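Local coordinates for hypothetical protein (Parabacteroides merdae, PDB 4OO3) that is of unknown function but is probably an NAD(P)-dependent oxidoreductase, pairing a Rossmann-fold nucleotide-binding domain with a C-terminal sheet domain, at residues 321-333 with 341-355. Numbering follows the deposited sequence.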
loop_
_atom_site.group_PDB
_atom_site.type_symbol
_atom_site.label_atom_id
_atom_site.label_comp_id
_atom_site.label_asym_id
_atom_site.label_seq_id
_atom_site.Cartn_x
_atom_site.Cartn_y
_atom_site.Cartn_z
HETATM N N MSE A 321 -15.852 10.770 -0.657
HETATM C CA MSE A 321 -16.615 9.999 0.324
HETATM C C MSE A 321 -17.782 10.866 0.703
HETATM O O MSE A 321 -17.616 11.996 1.160
HETATM C CB MSE A 321 -15.784 9.463 1.491
HETATM C CG MSE A 321 -14.897 10.455 2.219
HETATM SE SE MSE A 321 -13.870 9.468 3.596
HETATM C CE MSE A 321 -15.339 9.061 4.834
ATOM N N LYS A 322 -18.981 10.332 0.482
ATOM C CA LYS A 322 -20.201 11.119 0.527
ATOM C C LYS A 322 -20.902 10.947 1.858
ATOM O O LYS A 322 -21.274 9.840 2.231
ATOM C CB LYS A 322 -21.126 10.723 -0.631
ATOM C CG LYS A 322 -20.501 10.978 -1.996
ATOM C CD LYS A 322 -21.536 11.142 -3.094
ATOM C CE LYS A 322 -22.257 9.835 -3.355
ATOM N NZ LYS A 322 -22.774 9.732 -4.749
ATOM N N GLY A 323 -21.045 12.054 2.583
ATOM C CA GLY A 323 -21.779 12.076 3.846
ATOM C C GLY A 323 -23.094 12.797 3.647
ATOM O O GLY A 323 -23.259 13.525 2.668
ATOM N N SER A 324 -24.030 12.600 4.571
ATOM C CA SER A 324 -25.360 13.215 4.475
ATOM C C SER A 324 -25.316 14.752 4.476
ATOM O O SER A 324 -26.223 15.399 3.949
ATOM C CB SER A 324 -26.284 12.697 5.585
ATOM O OG SER A 324 -25.803 13.062 6.866
ATOM N N LYS A 325 -24.262 15.332 5.053
ATOM C CA LYS A 325 -24.078 16.789 5.037
ATOM C C LYS A 325 -23.096 17.266 3.977
ATOM O O LYS A 325 -23.269 18.346 3.412
ATOM C CB LYS A 325 -23.601 17.290 6.396
ATOM C CG LYS A 325 -24.631 17.178 7.503
ATOM C CD LYS A 325 -24.162 17.944 8.730
ATOM C CE LYS A 325 -24.942 17.559 9.972
ATOM N NZ LYS A 325 -26.358 17.995 9.880
ATOM N N ALA A 326 -22.059 16.476 3.710
ATOM C CA ALA A 326 -20.989 16.933 2.832
ATOM C C ALA A 326 -20.200 15.806 2.195
ATOM O O ALA A 326 -20.074 14.724 2.768
ATOM C CB ALA A 326 -20.043 17.840 3.609
ATOM N N ASP A 327 -19.676 16.093 1.001
ATOM C CA ASP A 327 -18.680 15.264 0.332
ATOM C C ASP A 327 -17.280 15.731 0.729
ATOM O O ASP A 327 -16.978 16.927 0.674
ATOM C CB ASP A 327 -18.809 15.372 -1.193
ATOM C CG ASP A 327 -20.137 14.853 -1.716
ATOM O OD1 ASP A 327 -20.795 14.055 -1.021
ATOM O OD2 ASP A 327 -20.528 15.251 -2.836
ATOM N N LEU A 328 -16.434 14.785 1.126
ATOM C CA LEU A 328 -15.006 15.048 1.330
ATOM C C LEU A 328 -14.259 14.580 0.086
ATOM O O LEU A 328 -14.360 13.420 -0.302
ATOM C CB LEU A 328 -14.486 14.310 2.560
ATOM C CG LEU A 328 -15.221 14.610 3.859
ATOM C CD1 LEU A 328 -14.700 13.703 4.963
ATOM C CD2 LEU A 328 -15.074 16.076 4.232
ATOM N N VAL A 329 -13.500 15.483 -0.523
ATOM C CA VAL A 329 -12.969 15.271 -1.869
ATOM C C VAL A 329 -11.466 15.507 -1.892
ATOM O O VAL A 329 -10.992 16.540 -1.422
ATOM C CB VAL A 329 -13.649 16.228 -2.882
ATOM C CG1 VAL A 329 -13.007 16.129 -4.269
ATOM C CG2 VAL A 329 -15.140 15.939 -2.959
ATOM N N ILE A 330 -10.731 14.541 -2.437
ATOM C CA ILE A 330 -9.316 14.711 -2.726
ATOM C C ILE A 330 -9.172 14.968 -4.215
ATOM O O ILE A 330 -9.743 14.243 -5.028
ATOM C CB ILE A 330 -8.487 13.456 -2.417
ATOM C CG1 ILE A 330 -8.654 13.019 -0.959
ATOM C CG2 ILE A 330 -7.019 13.704 -2.730
ATOM C CD1 ILE A 330 -8.046 13.969 0.042
ATOM N N ARG A 331 -8.416 16.006 -4.558
ATOM C CA ARG A 331 -7.961 16.217 -5.923
ATOM C C ARG A 331 -6.447 16.199 -5.936
ATOM O O ARG A 331 -5.796 16.773 -5.054
ATOM C CB ARG A 331 -8.467 17.540 -6.470
ATOM C CG ARG A 331 -9.974 17.590 -6.658
ATOM C CD ARG A 331 -10.428 18.999 -6.997
ATOM N NE ARG A 331 -11.689 19.313 -6.338
ATOM C CZ ARG A 331 -12.882 18.899 -6.747
ATOM N NH1 ARG A 331 -13.005 18.144 -7.832
ATOM N NH2 ARG A 331 -13.963 19.243 -6.063
ATOM N N GLN A 332 -5.897 15.508 -6.929
ATOM C CA GLN A 332 -4.460 15.435 -7.136
ATOM C C GLN A 332 -4.199 15.340 -8.637
ATOM O O GLN A 332 -4.012 14.257 -9.188
ATOM C CB GLN A 332 -3.876 14.240 -6.395
ATOM C CG GLN A 332 -2.369 14.140 -6.500
ATOM C CD GLN A 332 -1.860 12.802 -6.034
ATOM O OE1 GLN A 332 -2.008 12.446 -4.865
ATOM N NE2 GLN A 332 -1.259 12.045 -6.947
ATOM N N GLY A 333 -4.223 16.494 -9.289
ATOM C CA GLY A 333 -4.020 16.589 -10.725
ATOM C C GLY A 333 -3.103 17.744 -11.039
ATOM O O GLY A 333 -2.414 18.249 -10.148
ATOM N N GLU A 341 -4.829 17.497 -2.426
ATOM C CA GLU A 341 -5.493 18.557 -1.685
ATOM C C GLU A 341 -6.884 18.079 -1.318
ATOM O O GLU A 341 -7.549 17.420 -2.119
ATOM C CB GLU A 341 -5.603 19.843 -2.517
ATOM C CG GLU A 341 -4.278 20.472 -2.937
ATOM C CD GLU A 341 -3.407 20.931 -1.772
ATOM O OE1 GLU A 341 -3.916 21.056 -0.637
ATOM O OE2 GLU A 341 -2.199 21.169 -1.994
ATOM N N LEU A 342 -7.317 18.427 -0.107
ATOM C CA LEU A 342 -8.594 17.982 0.446
ATOM C C LEU A 342 -9.624 19.111 0.403
ATOM O O LEU A 342 -9.297 20.264 0.689
ATOM C CB LEU A 342 -8.386 17.505 1.892
ATOM C CG LEU A 342 -9.596 17.054 2.722
ATOM C CD1 LEU A 342 -10.377 15.921 2.069
ATOM C CD2 LEU A 342 -9.114 16.647 4.108
ATOM N N PHE A 343 -10.861 18.771 0.035
ATOM C CA PHE A 343 -11.965 19.729 -0.002
ATOM C C PHE A 343 -13.199 19.223 0.751
ATOM O O PHE A 343 -13.476 18.026 0.776
ATOM C CB PHE A 343 -12.348 20.040 -1.454
ATOM C CG PHE A 343 -11.247 20.687 -2.248
ATOM C CD1 PHE A 343 -10.252 19.922 -2.830
ATOM C CD2 PHE A 343 -11.210 22.066 -2.415
ATOM C CE1 PHE A 343 -9.234 20.513 -3.554
ATOM C CE2 PHE A 343 -10.195 22.667 -3.146
ATOM C CZ PHE A 343 -9.207 21.889 -3.718
ATOM N N VAL A 344 -13.928 20.156 1.362
ATOM C CA VAL A 344 -15.229 19.897 1.972
ATOM C C VAL A 344 -16.296 20.554 1.106
ATOM O O VAL A 344 -16.266 21.765 0.894
ATOM C CB VAL A 344 -15.321 20.503 3.389
ATOM C CG1 VAL A 344 -16.721 20.315 3.973
ATOM C CG2 VAL A 344 -14.260 19.901 4.299
ATOM N N GLU A 345 -17.238 19.760 0.611
ATOM C CA GLU A 345 -18.270 20.255 -0.291
ATOM C C GLU A 345 -19.639 19.950 0.287
ATOM O O GLU A 345 -20.017 18.788 0.413
ATOM C CB GLU A 345 -18.115 19.610 -1.670
ATOM C CG GLU A 345 -16.677 19.593 -2.163
ATOM C CD GLU A 345 -16.550 19.362 -3.662
ATOM O OE1 GLU A 345 -17.527 18.905 -4.294
ATOM O OE2 GLU A 345 -15.465 19.643 -4.205
ATOM N N ALA A 346 -20.379 20.987 0.657
ATOM C CA ALA A 346 -21.696 20.783 1.239
ATOM C C ALA A 346 -22.622 20.179 0.200
ATOM O O ALA A 346 -22.485 20.448 -0.996
ATOM C CB ALA A 346 -22.265 22.089 1.759
ATOM N N VAL A 347 -23.545 19.345 0.669
ATOM C CA VAL A 347 -24.572 18.761 -0.183
ATOM C C VAL A 347 -25.563 19.865 -0.546
ATOM O O VAL A 347 -25.820 20.756 0.262
ATOM C CB VAL A 347 -25.270 17.579 0.533
ATOM C CG1 VAL A 347 -26.539 17.145 -0.191
ATOM C CG2 VAL A 347 -24.303 16.407 0.663
ATOM N N LYS A 348 -26.085 19.822 -1.772
ATOM C CA LYS A 348 -27.080 20.804 -2.227
ATOM C C LYS A 348 -28.353 20.760 -1.376
ATOM O O LYS A 348 -28.768 19.690 -0.923
ATOM C CB LYS A 348 -27.426 20.589 -3.704
ATOM C CG LYS A 348 -27.903 19.185 -4.040
ATOM C CD LYS A 348 -28.328 19.072 -5.488
ATOM C CE LYS A 348 -28.586 17.623 -5.855
ATOM N NZ LYS A 348 -29.032 17.506 -7.267
ATOM N N GLY A 349 -28.951 21.930 -1.149
ATOM C CA GLY A 349 -30.188 22.049 -0.369
ATOM C C GLY A 349 -30.006 22.475 1.081
ATOM O O GLY A 349 -30.948 22.971 1.701
ATOM N N VAL A 350 -28.800 22.294 1.619
ATOM C CA VAL A 350 -28.533 22.547 3.042
ATOM C C VAL A 350 -28.519 24.034 3.380
ATOM O O VAL A 350 -28.305 24.877 2.507
ATOM C CB VAL A 350 -27.182 21.949 3.509
ATOM C CG1 VAL A 350 -27.129 20.443 3.259
ATOM C CG2 VAL A 350 -26.001 22.670 2.860
ATOM N N ASP A 351 -28.737 24.336 4.659
ATOM C CA ASP A 351 -28.618 25.698 5.172
ATOM C C ASP A 351 -27.132 26.066 5.257
ATOM O O ASP A 351 -26.441 25.700 6.211
ATOM C CB ASP A 351 -29.291 25.805 6.545
ATOM C CG ASP A 351 -29.344 27.226 7.065
ATOM O OD1 ASP A 351 -29.033 28.161 6.297
ATOM O OD2 ASP A 351 -29.706 27.403 8.246
ATOM N N LEU A 352 -26.659 26.793 4.246
ATOM C CA LEU A 352 -25.225 27.015 4.033
ATOM C C LEU A 352 -24.625 27.999 5.048
ATOM O O LEU A 352 -23.433 27.929 5.362
ATOM C CB LEU A 352 -24.985 27.508 2.598
ATOM C CG LEU A 352 -23.754 26.992 1.853
ATOM C CD1 LEU A 352 -23.844 25.491 1.609
ATOM C CD2 LEU A 352 -23.602 27.739 0.534
ATOM N N ALA A 353 -25.457 28.909 5.551
ATOM C CA ALA A 353 -25.052 29.860 6.587
ATOM C C ALA A 353 -24.781 29.146 7.915
ATOM O O ALA A 353 -23.735 29.345 8.539
ATOM C CB ALA A 353 -26.125 30.926 6.767
ATOM N N ALA A 354 -25.730 28.312 8.330
ATOM C CA ALA A 354 -25.624 27.557 9.577
ATOM C C ALA A 354 -24.555 26.459 9.497
ATOM O O ALA A 354 -23.905 26.134 10.497
ATOM C CB ALA A 354 -26.975 26.954 9.934
ATOM N N TYR A 355 -24.383 25.881 8.312
ATOM C CA TYR A 355 -23.349 24.873 8.103
ATOM C C TYR A 355 -21.957 25.483 8.308
ATOM O O TYR A 355 -21.099 24.872 8.933
ATOM C CB TYR A 355 -23.469 24.234 6.710
ATOM C CG TYR A 355 -22.440 23.153 6.468
ATOM C CD1 TYR A 355 -22.468 21.970 7.199
ATOM C CD2 TYR A 355 -21.429 23.320 5.529
ATOM C CE1 TYR A 355 -21.525 20.984 7.001
ATOM C CE2 TYR A 355 -20.479 22.337 5.322
ATOM C CZ TYR A 355 -20.530 21.172 6.064
ATOM O OH TYR A 355 -19.591 20.191 5.872
#
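Arg331 and Glu345 converge over one face of a two-stranded antiparallel pairing. Their salt bridge joins Arg331 NH2 to Glu345 OE2, modelled at 2.4 Å, a length too short to be taken literally. The carboxylate oxygen sits at the edge of the guanidinium, and the two planes are nearly coplanar, 27° apart. Glu345 gets there with CG anti to its carbonyl carbon and the chain extended beyond (chi2 -162°), which brings the carboxylate up beside Val329, where the returning Arg331 chain meets it. Val329 lies against both partners. Its CG1 lies over the centre of the guanidinium, 3.7 Å above the plane, while CG2 is 3.8 Å from Glu345 CD. Arg331 also crosses Phe343, with NE over one ring face, offset toward the rim, 3.8 Å from CD1. Any cation-pi attraction is weak at this range. With Glu345 cut back to an alanine, the Arg331 guanidinium would probably lose its charged mate here, and Val329 CG2 the carboxylate carbon it rests against.

Strands 326-332 and 341-346 form a beta hairpin in the mixed sheet of the putative oxidoreductase C-terminal domain. Asp327–Glu345, Val329–Phe343 and Arg331–Glu341 are its hydrogen-bonded pairs. Strand 316-322 flanks one side of the hairpin and strand 382-386 the other.

The other face is apolar. Ile330 CD1 meets Leu342 CD1 at 3.7 Å, and Leu328 lies alongside Val344. Helix 155-164 packs on Ile330 and Leu342. Beyond the strand end, Val347 N bonds to Lys325 O at 2.9 Å. Tyr355, whose hydroxyl bonds to Val169 O, brings OH to 3.3 Å from Ala326 CB.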